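Local coordinates for protein Dye-decolorizing peroxidase (Irpex lacteus, PDB 7D8M) that binds heme b and, as a member of the DyP-type peroxidase family, probably oxidises dyes and other substrates at the expense of peroxide, at residues 26-31 against 134-139; 40-45 against 68-73; 177-182 against 196-201; 80-85 against 445-450; 64-69 against 129-134. One frame throughout, in Å; residues are numbered along the deposited sequence.

Contact 1. Residues 26-31 against 134-139; sequences KFVFFH and QYRDDL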
# COMPACT_ATOMS: atom_id res chain seq x y z
N LYS A 26 8.81 4.68 11.44
CA LYS A 26 8.08 4.46 12.68
C LYS A 26 6.66 4.98 12.52
O LYS A 26 6.45 6.09 12.03
CB LYS A 26 8.77 5.18 13.85
CG LYS A 26 8.21 4.90 15.23
CD LYS A 26 9.12 5.55 16.29
CE LYS A 26 9.31 4.74 17.54
NZ LYS A 26 9.64 3.32 17.37
N PHE A 27 5.68 4.18 12.95
CA PHE A 27 4.27 4.56 12.92
C PHE A 27 3.81 4.76 14.35
O PHE A 27 3.81 3.81 15.14
CB PHE A 27 3.42 3.49 12.23
CG PHE A 27 3.73 3.31 10.78
CD1 PHE A 27 4.78 2.50 10.37
CD2 PHE A 27 2.97 3.95 9.81
CE1 PHE A 27 5.07 2.33 9.03
CE2 PHE A 27 3.25 3.80 8.46
CZ PHE A 27 4.31 2.99 8.07
N VAL A 28 3.43 6.00 14.70
CA VAL A 28 3.00 6.32 16.05
C VAL A 28 1.50 6.58 16.02
O VAL A 28 1.05 7.64 15.58
CB VAL A 28 3.75 7.53 16.63
CG1 VAL A 28 3.30 7.80 18.06
CG2 VAL A 28 5.25 7.28 16.59
N PHE A 29 0.72 5.61 16.50
CA PHE A 29 -0.73 5.73 16.53
C PHE A 29 -1.15 6.24 17.91
O PHE A 29 -0.65 5.78 18.94
CB PHE A 29 -1.41 4.39 16.24
CG PHE A 29 -1.07 3.81 14.86
CD1 PHE A 29 -1.81 4.18 13.74
CD2 PHE A 29 -0.02 2.94 14.70
CE1 PHE A 29 -1.50 3.66 12.47
CE2 PHE A 29 0.29 2.40 13.45
CZ PHE A 29 -0.45 2.77 12.33
N PHE A 30 -2.06 7.21 17.92
CA PHE A 30 -2.33 7.91 19.17
C PHE A 30 -3.82 8.21 19.31
O PHE A 30 -4.56 8.26 18.33
CB PHE A 30 -1.54 9.22 19.25
CG PHE A 30 -1.83 10.19 18.13
CD1 PHE A 30 -2.91 11.06 18.21
CD2 PHE A 30 -1.02 10.24 17.01
CE1 PHE A 30 -3.18 11.95 17.18
CE2 PHE A 30 -1.28 11.12 15.98
CZ PHE A 30 -2.36 11.99 16.07
N HIS A 31 -4.20 8.47 20.55
CA HIS A 31 -5.52 8.95 20.93
C HIS A 31 -5.36 10.34 21.53
O HIS A 31 -4.36 10.63 22.18
CB HIS A 31 -6.16 8.02 21.96
CG HIS A 31 -7.50 8.48 22.44
ND1 HIS A 31 -8.66 8.26 21.73
CD2 HIS A 31 -7.87 9.13 23.57
CE1 HIS A 31 -9.68 8.77 22.40
NE2 HIS A 31 -9.23 9.30 23.52
N GLN A 134 13.99 9.14 18.84
CA GLN A 134 14.20 10.51 19.30
C GLN A 134 12.99 11.38 18.98
O GLN A 134 12.45 12.07 19.85
CB GLN A 134 15.45 11.07 18.63
CG GLN A 134 16.36 11.89 19.52
CD GLN A 134 17.80 11.79 19.06
OE1 GLN A 134 18.11 12.01 17.88
NE2 GLN A 134 18.70 11.44 19.97
N TYR A 135 12.57 11.37 17.71
CA TYR A 135 11.40 12.16 17.31
C TYR A 135 10.15 11.72 18.06
O TYR A 135 9.32 12.55 18.43
CB TYR A 135 11.20 12.04 15.80
CG TYR A 135 11.97 13.06 15.00
CD1 TYR A 135 13.36 13.03 14.98
CD2 TYR A 135 11.32 14.06 14.29
CE1 TYR A 135 14.09 13.97 14.26
CE2 TYR A 135 12.04 15.00 13.57
CZ TYR A 135 13.42 14.95 13.55
OH TYR A 135 14.14 15.87 12.83
N ARG A 136 10.00 10.41 18.29
CA ARG A 136 8.89 9.93 19.10
C ARG A 136 8.98 10.48 20.52
O ARG A 136 8.00 10.98 21.08
CB ARG A 136 8.88 8.40 19.12
CG ARG A 136 7.64 7.77 19.74
CD ARG A 136 7.85 7.23 21.16
NE ARG A 136 9.21 6.81 21.47
CZ ARG A 136 9.67 5.57 21.38
NH1 ARG A 136 8.88 4.59 20.95
NH2 ARG A 136 10.92 5.30 21.72
N ASP A 137 10.16 10.37 21.14
CA ASP A 137 10.34 10.87 22.50
C ASP A 137 10.03 12.36 22.57
O ASP A 137 9.40 12.83 23.52
CB ASP A 137 11.76 10.61 23.00
CG ASP A 137 12.04 9.14 23.28
OD1 ASP A 137 11.10 8.32 23.34
OD2 ASP A 137 13.23 8.80 23.47
N ASP A 138 10.45 13.11 21.55
CA ASP A 138 10.18 14.54 21.51
C ASP A 138 8.69 14.82 21.44
O ASP A 138 8.19 15.73 22.11
CB ASP A 138 10.90 15.17 20.31
CG ASP A 138 10.57 16.63 20.13
OD1 ASP A 138 10.70 17.39 21.12
OD2 ASP A 138 10.18 17.03 19.00
N LEU A 139 7.96 14.05 20.62
CA LEU A 139 6.51 14.21 20.58
C LEU A 139 5.90 13.90 21.94
O LEU A 139 5.03 14.64 22.41
CB LEU A 139 5.91 13.31 19.48
CG LEU A 139 6.18 13.69 18.01
CD1 LEU A 139 5.76 12.56 17.03
CD2 LEU A 139 5.48 14.98 17.65
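Lys26 and Arg136 make the largest part of this contact, and they meet through carbon, while their charged ends turn to shared acids. The lysine CE lies over one face of the guanidinium, with Lys26 CE 3.4 Å from Arg136 NH1. Further back along the two chains, Lys26 CD rests 4.0 Å from Arg136 CB. Val28 adds a second apolar touch: its CG2 sits 4.0 Å from Arg136 CG, the two side chains crossing at about a right angle. The residues belong to a ferredoxin-like βαββαβ unit, in which helix 129-143 lies on the antiparallel sheet and strand 24-32 is one of its two inner strands; Leu139, one turn further along the helix, continues the cover on Trp147 and Phe122. Lys26 NZ and Arg136 NH1 are 3.9 Å apart, a closeness of like charges probably made tolerable by Asp152, to which both form salt bridges; Lys26 also has one to Asp154. Within the helix the guanidinium is also held by Asp137: Arg136 NE bonds to Asp137 OD1 at 3.1 Å, meeting that oxygen from above the carboxylate plane, and NH2 makes only a weak bond to the same oxygen. Bends at chi2 (-103°) and chi3 (-28°) curl the arginine chain enough for it to reach its own neighbour while its CG still faces Val28. A leucine here would take away the guanidinium, which would probably leave Asp137 without this intrahelical mate, cost Asp152 one of its cations and remove the flat group from beside Lys26 CE.

Contact 2. Residues 40-45 against 68-73; sequences SVLKTY and VNLAFS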
# COMPACT_ATOMS: atom_id res chain seq x y z
N SER A 40 -2.52 23.17 20.54
CA SER A 40 -1.46 24.13 20.87
C SER A 40 -0.09 23.62 20.42
O SER A 40 0.69 24.37 19.81
CB SER A 40 -1.46 24.42 22.37
OG SER A 40 -2.71 24.94 22.76
N VAL A 41 0.23 22.36 20.74
CA VAL A 41 1.48 21.76 20.27
C VAL A 41 1.54 21.80 18.76
O VAL A 41 2.56 22.17 18.16
CB VAL A 41 1.61 20.32 20.79
CG1 VAL A 41 2.78 19.62 20.10
CG2 VAL A 41 1.77 20.29 22.30
N LEU A 42 0.45 21.38 18.11
CA LEU A 42 0.41 21.33 16.65
C LEU A 42 0.75 22.67 16.03
O LEU A 42 1.43 22.73 15.00
CB LEU A 42 -0.97 20.89 16.19
CG LEU A 42 -1.26 19.42 15.96
CD1 LEU A 42 -2.61 19.33 15.28
CD2 LEU A 42 -0.17 18.80 15.08
N LYS A 43 0.27 23.76 16.65
CA LYS A 43 0.41 25.09 16.04
C LYS A 43 1.87 25.41 15.75
O LYS A 43 2.18 26.01 14.71
CB LYS A 43 -0.22 26.15 16.95
N THR A 44 2.78 25.02 16.63
CA THR A 44 4.20 25.25 16.38
C THR A 44 4.93 24.03 15.86
O THR A 44 5.88 24.18 15.07
CB THR A 44 4.89 25.74 17.66
OG1 THR A 44 4.44 24.94 18.76
CG2 THR A 44 4.56 27.22 17.94
N TYR A 45 4.54 22.82 16.28
CA TYR A 45 5.20 21.62 15.78
C TYR A 45 5.05 21.49 14.26
O TYR A 45 6.04 21.30 13.54
CB TYR A 45 4.65 20.37 16.46
CG TYR A 45 5.48 19.15 16.13
CD1 TYR A 45 6.64 18.87 16.84
CD2 TYR A 45 5.12 18.29 15.09
CE1 TYR A 45 7.42 17.77 16.53
CE2 TYR A 45 5.89 17.18 14.78
CZ TYR A 45 7.04 16.93 15.50
OH TYR A 45 7.83 15.84 15.21
N VAL A 68 8.64 13.79 8.84
CA VAL A 68 7.47 13.58 9.68
C VAL A 68 6.22 13.93 8.89
O VAL A 68 6.14 15.00 8.27
CB VAL A 68 7.52 14.40 10.99
CG1 VAL A 68 6.35 14.01 11.87
CG2 VAL A 68 8.82 14.15 11.73
N ASN A 69 5.26 13.02 8.91
CA ASN A 69 3.95 13.28 8.33
C ASN A 69 2.89 12.97 9.38
O ASN A 69 3.16 12.28 10.37
CB ASN A 69 3.72 12.44 7.07
CG ASN A 69 4.20 13.15 5.81
OD1 ASN A 69 3.84 12.76 4.71
ND2 ASN A 69 5.00 14.19 5.98
N LEU A 70 1.69 13.48 9.15
CA LEU A 70 0.62 13.40 10.14
C LEU A 70 -0.71 13.21 9.43
O LEU A 70 -0.97 13.87 8.42
CB LEU A 70 0.59 14.67 11.00
CG LEU A 70 -0.59 14.85 11.96
CD1 LEU A 70 -0.61 13.75 12.98
CD2 LEU A 70 -0.52 16.21 12.66
N ALA A 71 -1.54 12.32 9.96
CA ALA A 71 -2.85 12.05 9.38
C ALA A 71 -3.84 11.74 10.49
O ALA A 71 -3.48 11.18 11.52
CB ALA A 71 -2.79 10.88 8.38
N PHE A 72 -5.10 12.11 10.26
CA PHE A 72 -6.15 11.97 11.26
C PHE A 72 -7.25 11.02 10.79
O PHE A 72 -7.65 11.05 9.63
CB PHE A 72 -6.78 13.34 11.59
CG PHE A 72 -5.83 14.30 12.25
CD1 PHE A 72 -5.46 14.13 13.57
CD2 PHE A 72 -5.32 15.36 11.54
CE1 PHE A 72 -4.59 15.02 14.18
CE2 PHE A 72 -4.44 16.26 12.14
CZ PHE A 72 -4.07 16.08 13.46
N SER A 73 -7.73 10.20 11.72
CA SER A 73 -8.91 9.38 11.51
C SER A 73 -10.18 10.20 11.70
O SER A 73 -10.16 11.30 12.25
CB SER A 73 -8.90 8.19 12.47
OG SER A 73 -9.23 8.60 13.80
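Helix 40-45, which brings Leu42 and Tyr45 to the sheet, runs at 142° to the direction of strand 68-72, with the two axes 12.4 Å apart at their closest. Side chains fill that separation from both sides. Leu42 divides its two methyls between two strand residues: CD2 meets Leu70 CD2 at 3.6 Å, while CD1 comes up to the edge of the Phe72 ring, near its plane, 4.0 Å from Phe72 CZ. Leucine and phenylalanine reach for one another from opposite directions. This is the first helix of the ferredoxin-like unit packing on the outermost strand of its four-stranded antiparallel sheet, and its neighbour on that face, helix 129-143, touches both Tyr45 and Val68. One turn beyond Leu42, Tyr45 holds CG opposite its own backbone N (chi1 -170°), which directs the ring to Val68. There the tyrosine OH lies near both methyls, 4.0 Å from Val68 CG2 and 4.1 Å from Val68 CG1, and CG1 also stands at the ring edge, 4.3 Å from Tyr45 CE2. The strand residues Val68, Leu70 and Phe72 face the helix, whereas Asn69 does not touch the helix segment and is held by hydrogen bonds. Its ND2 donates to Val68 O at 2.7 Å in a nearly straight bond (164°), in the plane of its own amide but from above the carbonyl plane; the same amide also reaches Thr51 O and Asp15 N. Beyond Leu42, the Phe72 ring stacks with Phe448.

Contact 3. Residues 177-182 against 196-201; sequences PTIPGF and IIFTGR
Phe198 and Ile197 receive Ile179 and Pro177 where two loops meet, each of them folded by a type II beta turn, Ile179 to Phe182 and Phe198 to Arg201. Gly181 and Gly200 supply the positive phi at the third position of these turns, and the second turn is closed by a bond from Arg201 N to Phe198 O (3.3 Å). From CB, the Phe198 side chain places CG beside the backbone N and opposite the carbonyl carbon (chi1 -63°), which carries the ring toward the other loop. Over the ring centre sits a methyl of its own neighbour, Ile197 CG2, 3.9 Å above the plane. At the rim, CE2 meets Ile179 CD1 at 4.2 Å; the methyl approaches the edge, near the ring plane, and the two side chains cross at about a right angle. Ile12, Ile16 and Leu17 from the N-terminal part of the chain also touch Phe198. Ile179 reaches that edge with CG1 between its backbone N and carbonyl carbon and the chain extended beyond it. The side chain of Pro177 lies about 7 Å from the bound heme; it shares Ile334 of strand 334-340 with Ile197, and Pro177 CG lies 4.3 Å from Ile197 CD1.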
# COMPACT_ATOMS: atom_id res chain seq x y z
N PRO A 177 1.42 5.22 -9.62
CA PRO A 177 1.02 6.29 -10.53
C PRO A 177 1.78 7.57 -10.22
O PRO A 177 2.28 7.78 -9.10
CB PRO A 177 -0.47 6.47 -10.24
CG PRO A 177 -0.57 6.13 -8.77
CD PRO A 177 0.38 4.96 -8.60
N THR A 178 1.88 8.43 -11.22
CA THR A 178 2.37 9.78 -11.03
C THR A 178 1.35 10.75 -11.64
O THR A 178 0.27 10.34 -12.09
CB THR A 178 3.76 9.97 -11.63
OG1 THR A 178 4.32 11.21 -11.15
CG2 THR A 178 3.69 9.97 -13.14
N ILE A 179 1.68 12.03 -11.62
CA ILE A 179 0.75 13.07 -12.09
C ILE A 179 1.43 13.84 -13.21
O ILE A 179 2.67 13.82 -13.36
CB ILE A 179 0.30 13.99 -10.93
CG1 ILE A 179 1.50 14.68 -10.28
CG2 ILE A 179 -0.49 13.21 -9.90
CD1 ILE A 179 1.11 15.69 -9.21
N PRO A 180 0.64 14.53 -14.05
CA PRO A 180 1.23 15.33 -15.13
C PRO A 180 2.17 16.41 -14.60
O PRO A 180 1.89 17.06 -13.60
CB PRO A 180 0.00 15.95 -15.82
CG PRO A 180 -1.11 15.02 -15.51
CD PRO A 180 -0.83 14.45 -14.15
N GLY A 181 3.29 16.59 -15.30
CA GLY A 181 4.22 17.65 -14.97
C GLY A 181 5.19 17.35 -13.86
O GLY A 181 6.11 18.14 -13.63
N PHE A 182 5.03 16.23 -13.15
CA PHE A 182 5.89 15.89 -12.03
C PHE A 182 6.99 14.97 -12.54
O PHE A 182 6.77 13.77 -12.72
CB PHE A 182 5.08 15.24 -10.91
CG PHE A 182 5.83 15.12 -9.62
CD1 PHE A 182 6.21 16.26 -8.92
CD2 PHE A 182 6.16 13.88 -9.10
CE1 PHE A 182 6.91 16.16 -7.72
CE2 PHE A 182 6.85 13.77 -7.90
CZ PHE A 182 7.22 14.92 -7.21
N ILE A 196 -7.08 12.09 -8.61
CA ILE A 196 -7.20 10.70 -8.17
C ILE A 196 -6.39 10.48 -6.91
O ILE A 196 -6.70 9.59 -6.10
CB ILE A 196 -6.77 9.74 -9.30
CG1 ILE A 196 -7.61 9.98 -10.56
CG2 ILE A 196 -6.91 8.27 -8.88
CD1 ILE A 196 -9.10 9.86 -10.33
N ILE A 197 -5.35 11.28 -6.69
CA ILE A 197 -4.50 11.17 -5.51
C ILE A 197 -4.83 12.25 -4.48
O ILE A 197 -4.89 11.96 -3.29
CB ILE A 197 -3.01 11.24 -5.92
CG1 ILE A 197 -2.65 10.11 -6.90
CG2 ILE A 197 -2.11 11.27 -4.67
CD1 ILE A 197 -3.18 8.71 -6.51
N PHE A 198 -5.03 13.49 -4.93
CA PHE A 198 -5.14 14.64 -4.05
C PHE A 198 -6.58 15.15 -4.06
O PHE A 198 -7.11 15.52 -5.11
CB PHE A 198 -4.20 15.76 -4.49
CG PHE A 198 -2.75 15.40 -4.41
CD1 PHE A 198 -2.12 15.25 -3.18
CD2 PHE A 198 -2.01 15.22 -5.57
CE1 PHE A 198 -0.79 14.91 -3.11
CE2 PHE A 198 -0.68 14.89 -5.50
CZ PHE A 198 -0.07 14.74 -4.27
N THR A 199 -7.19 15.20 -2.88
CA THR A 199 -8.54 15.73 -2.76
C THR A 199 -8.57 17.20 -3.19
O THR A 199 -7.65 17.96 -2.91
CB THR A 199 -9.04 15.59 -1.32
OG1 THR A 199 -8.08 16.18 -0.43
CG2 THR A 199 -9.23 14.12 -0.97
N GLY A 200 -9.63 17.57 -3.91
CA GLY A 200 -9.81 18.93 -4.37
C GLY A 200 -9.12 19.28 -5.66
O GLY A 200 -9.38 20.35 -6.21
N ARG A 201 -8.25 18.41 -6.19
CA ARG A 201 -7.55 18.69 -7.43
C ARG A 201 -8.31 18.11 -8.62
O ARG A 201 -9.40 17.54 -8.48
CB ARG A 201 -6.11 18.17 -7.37
CG ARG A 201 -5.21 18.94 -6.41
CD ARG A 201 -5.13 20.42 -6.78
NE ARG A 201 -4.36 21.19 -5.80
CZ ARG A 201 -4.04 22.47 -5.94
NH1 ARG A 201 -4.42 23.14 -7.02
NH2 ARG A 201 -3.34 23.09 -5.00

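Contact 4. Residues 80-85 against 445-450; sequences LNVTDD and VEKFAA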
# COMPACT_ATOMS: atom_id res chain seq x y z
N LEU A 80 -11.02 16.66 17.62
CA LEU A 80 -10.50 18.00 17.37
C LEU A 80 -11.60 18.99 16.99
O LEU A 80 -11.29 20.13 16.61
CB LEU A 80 -9.45 17.95 16.26
CG LEU A 80 -8.16 17.25 16.68
CD1 LEU A 80 -7.26 17.06 15.47
CD2 LEU A 80 -7.46 18.06 17.77
N ASN A 81 -12.86 18.58 17.10
CA ASN A 81 -14.02 19.39 16.71
C ASN A 81 -13.91 19.92 15.29
O ASN A 81 -14.13 21.10 15.01
CB ASN A 81 -14.25 20.53 17.70
CG ASN A 81 -15.68 21.01 17.68
OD1 ASN A 81 -16.00 22.00 17.02
ND2 ASN A 81 -16.56 20.30 18.37
N VAL A 82 -13.56 19.02 14.37
CA VAL A 82 -13.51 19.32 12.95
C VAL A 82 -14.58 18.48 12.27
O VAL A 82 -14.68 17.27 12.52
CB VAL A 82 -12.11 19.02 12.36
CG1 VAL A 82 -12.13 19.13 10.84
CG2 VAL A 82 -11.06 19.95 12.98
N THR A 83 -15.42 19.12 11.46
CA THR A 83 -16.51 18.41 10.82
C THR A 83 -15.97 17.52 9.70
O THR A 83 -15.14 17.95 8.89
CB THR A 83 -17.54 19.40 10.26
OG1 THR A 83 -17.96 20.30 11.31
CG2 THR A 83 -18.75 18.65 9.75
N ASP A 84 -16.42 16.27 9.67
CA ASP A 84 -16.06 15.37 8.58
C ASP A 84 -17.03 15.61 7.44
O ASP A 84 -18.08 14.98 7.34
CB ASP A 84 -16.06 13.92 9.05
CG ASP A 84 -15.71 12.94 7.94
OD1 ASP A 84 -15.52 13.37 6.78
OD2 ASP A 84 -15.63 11.72 8.23
N ASP A 85 -16.69 16.55 6.56
CA ASP A 85 -17.46 16.80 5.35
C ASP A 85 -16.70 16.38 4.10
O ASP A 85 -16.88 16.96 3.03
CB ASP A 85 -17.88 18.27 5.27
CG ASP A 85 -16.73 19.25 5.51
OD1 ASP A 85 -15.56 18.81 5.59
OD2 ASP A 85 -16.99 20.47 5.63
N VAL A 445 -2.44 23.32 10.30
CA VAL A 445 -2.35 24.46 11.21
C VAL A 445 -3.65 25.24 11.24
O VAL A 445 -4.15 25.61 12.31
CB VAL A 445 -1.17 25.37 10.81
CG1 VAL A 445 -1.08 26.56 11.78
CG2 VAL A 445 0.13 24.59 10.79
N GLU A 446 -4.23 25.49 10.06
CA GLU A 446 -5.35 26.42 9.97
C GLU A 446 -6.67 25.79 10.39
O GLU A 446 -7.54 26.50 10.92
CB GLU A 446 -5.46 26.97 8.54
CG GLU A 446 -4.30 27.90 8.19
CD GLU A 446 -4.34 28.35 6.74
OE1 GLU A 446 -5.15 27.80 5.96
OE2 GLU A 446 -3.55 29.25 6.38
N LYS A 447 -6.85 24.49 10.19
CA LYS A 447 -8.09 23.84 10.60
C LYS A 447 -7.90 22.97 11.83
O LYS A 447 -8.55 23.21 12.86
CB LYS A 447 -8.68 23.01 9.45
CG LYS A 447 -10.19 23.19 9.34
CD LYS A 447 -10.81 22.18 8.41
CE LYS A 447 -12.30 22.45 8.21
NZ LYS A 447 -12.96 23.06 9.40
N PHE A 448 -7.02 21.97 11.77
CA PHE A 448 -6.95 21.00 12.85
C PHE A 448 -6.35 21.57 14.13
O PHE A 448 -6.59 21.02 15.21
CB PHE A 448 -6.17 19.77 12.37
CG PHE A 448 -6.89 19.03 11.28
CD1 PHE A 448 -7.82 18.05 11.58
CD2 PHE A 448 -6.70 19.36 9.95
CE1 PHE A 448 -8.52 17.39 10.58
CE2 PHE A 448 -7.39 18.70 8.94
CZ PHE A 448 -8.30 17.72 9.26
N ALA A 449 -5.59 22.66 14.04
CA ALA A 449 -5.04 23.31 15.23
C ALA A 449 -5.72 24.65 15.52
O ALA A 449 -5.12 25.52 16.15
CB ALA A 449 -3.53 23.49 15.07
N ALA A 450 -6.97 24.81 15.10
CA ALA A 450 -7.68 26.07 15.29
C ALA A 450 -7.97 26.31 16.77
O ALA A 450 -8.74 25.55 17.38
CB ALA A 450 -8.97 26.08 14.47
O HOH W 1 -14.95 22.15 11.24
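A Schellman motif ends helix 74-79, and the residues around it, Leu80 and Val82, pack on the last turn of helix 441-448, joining the N-terminal ferredoxin-like unit to the C-terminal end of the chain. Asn81 takes the positive phi of the motif, and Val82 N bonds back to Phe77 O. Leu80 brings CD1 to the edge of the Phe448 ring, 4.1 Å from Phe448 CD1, with CD2 4.0 Å from Phe448 O, a buried carbonyl oxygen that has no polar partner in the model. Val82 sets its two methyls against neighbouring ring atoms, CG2 4.0 Å from Phe448 CD1 and CG1 4.0 Å from Phe448 CE1, while CG1 also touches Lys447 CD at 4.1 Å. An alanine here would lack both methyls, which would probably open a gap beside Phe448 and leave Lys447 CD without its apolar neighbour CG1. The ring also meets Phe77 edge to face. Lys447 extends past Val82, bending at chi4, to form a cation-pi contact with Trp212 and reach one water, which accepts bonds from Lys447 NZ (2.9 Å) and Thr83 N (3.1 Å).

Contact 5. Residues 64-69 against 129-134; sequences PLAFVN and ESITAQ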
# COMPACT_ATOMS: atom_id res chain seq x y z
N PRO A 64 15.59 17.68 7.33
CA PRO A 64 15.80 17.35 8.74
C PRO A 64 16.27 15.90 8.90
O PRO A 64 16.27 15.11 7.96
CB PRO A 64 14.42 17.57 9.36
CG PRO A 64 13.47 17.30 8.24
CD PRO A 64 14.17 17.63 6.94
N LEU A 65 16.66 15.56 10.13
CA LEU A 65 17.19 14.22 10.37
C LEU A 65 16.11 13.15 10.20
O LEU A 65 16.43 12.00 9.86
CB LEU A 65 17.81 14.15 11.76
CG LEU A 65 19.17 14.84 11.85
CD1 LEU A 65 19.80 14.62 13.21
CD2 LEU A 65 20.09 14.33 10.75
N ALA A 66 14.84 13.49 10.43
CA ALA A 66 13.74 12.57 10.18
C ALA A 66 12.63 13.32 9.47
O ALA A 66 12.37 14.48 9.79
CB ALA A 66 13.21 11.95 11.47
N PHE A 67 11.99 12.66 8.51
CA PHE A 67 10.80 13.20 7.87
C PHE A 67 9.58 12.86 8.73
O PHE A 67 9.49 11.76 9.29
CB PHE A 67 10.61 12.62 6.47
CG PHE A 67 11.76 12.87 5.53
CD1 PHE A 67 12.70 13.87 5.79
CD2 PHE A 67 11.90 12.11 4.37
CE1 PHE A 67 13.76 14.09 4.92
CE2 PHE A 67 12.96 12.33 3.49
CZ PHE A 67 13.88 13.33 3.76
N VAL A 68 8.64 13.79 8.84
CA VAL A 68 7.47 13.58 9.68
C VAL A 68 6.22 13.93 8.89
O VAL A 68 6.14 15.00 8.27
CB VAL A 68 7.52 14.40 10.99
CG1 VAL A 68 6.35 14.01 11.87
CG2 VAL A 68 8.82 14.15 11.73
N ASN A 69 5.26 13.02 8.91
CA ASN A 69 3.95 13.28 8.33
C ASN A 69 2.89 12.97 9.38
O ASN A 69 3.16 12.28 10.37
CB ASN A 69 3.72 12.44 7.07
CG ASN A 69 4.20 13.15 5.81
OD1 ASN A 69 3.84 12.76 4.71
ND2 ASN A 69 5.00 14.19 5.98
N GLU A 129 16.89 3.81 13.66
CA GLU A 129 15.84 3.69 14.66
C GLU A 129 16.11 4.56 15.88
O GLU A 129 15.17 4.89 16.61
CB GLU A 129 15.69 2.23 15.09
CG GLU A 129 15.15 1.37 13.96
CD GLU A 129 14.97 -0.09 14.33
OE1 GLU A 129 15.59 -0.53 15.33
OE2 GLU A 129 14.21 -0.79 13.62
N SER A 130 17.37 4.95 16.11
CA SER A 130 17.68 5.90 17.17
C SER A 130 17.02 7.25 16.91
O SER A 130 16.49 7.88 17.83
CB SER A 130 19.19 6.06 17.31
OG SER A 130 19.50 7.32 17.85
N ILE A 131 17.04 7.71 15.65
CA ILE A 131 16.46 9.02 15.34
C ILE A 131 14.94 8.96 15.35
O ILE A 131 14.28 9.89 15.84
CB ILE A 131 17.00 9.53 14.00
CG1 ILE A 131 18.52 9.71 14.06
CG2 ILE A 131 16.36 10.85 13.63
CD1 ILE A 131 19.10 10.20 12.77
N THR A 132 14.33 7.90 14.80
CA THR A 132 12.87 7.81 14.88
C THR A 132 12.41 7.73 16.33
O THR A 132 11.36 8.28 16.67
CB THR A 132 12.32 6.61 14.08
OG1 THR A 132 12.77 5.39 14.69
CG2 THR A 132 12.73 6.67 12.61
N ALA A 133 13.18 7.07 17.19
CA ALA A 133 12.82 7.02 18.60
C ALA A 133 12.96 8.39 19.25
O ALA A 133 12.16 8.78 20.10
CB ALA A 133 13.68 5.99 19.32
N GLN A 134 13.99 9.14 18.84
CA GLN A 134 14.20 10.51 19.30
C GLN A 134 12.99 11.38 18.98
O GLN A 134 12.45 12.07 19.85
CB GLN A 134 15.45 11.07 18.63
CG GLN A 134 16.36 11.89 19.52
CD GLN A 134 17.80 11.79 19.06
OE1 GLN A 134 18.11 12.01 17.88
NE2 GLN A 134 18.70 11.44 19.97
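This is a small apolar contact, Ile131 against Leu65 and Ala66, at the place where the loop leading into strand 67-72 passes the N-terminal part of helix 129-143. In the ferredoxin-like unit the strand is an outermost one and the helix lies on the sheet, which puts the contact at a partly buried margin of their interface. The backbones come close here, with Ala66 CA 6.7 Å from Thr132 CA. One methyl does most of the touching: Ile131 CG2 lies 4.0 Å from Ala66 CB, 4.1 Å from Leu65 CB and 3.9 Å from Leu65 O. It can serve all three because CG2 stands opposite the helix backbone N (chi1 -62° for CG1), directed at the bend of the loop. The other branch of the isoleucine runs outward alongside the exposed Leu65 side chain. The helix is already regular at this point, with Ala133 N bonded to Glu129 O at 3.0 Å. Polar groups nearby are served from outside the two segments: Leu65 O accepts a bond from Ser126 OG, on strand 120-126, and Ala66 N has a weak one to Tyr135 OH, a turn further along the same helix. Ser126 also touches Ala66, Ile131 and Thr132, filling in between loop and helix. Across the contact itself only van der Waals contact is at work, which implies that loop and helix are matched here by the shape of one branched side chain and not by directional bonds.

From the N terminus, strand 24-32 starts contact 1, whose loop is closed at helix 129-143. Two others fall within that span: contact 2 joins helix 35-49 to strand 67-72, and contact 5 sets the start of the same strand against the same helix as contact 1, with which it shares Gln134. Contacts 2 and 5 share Val68 and Asn69. All three lie in the N-terminal ferredoxin-like unit. Contact 4 ties the loop after helix 74-79 to helix 441-448, so it crosses contacts 1 and 5; it touches contact 2 through Phe72 and Phe448. Contact 3 joins the loop after strand 147-156 to the end of helix 194-197, near the heme, within the long span of contact 4.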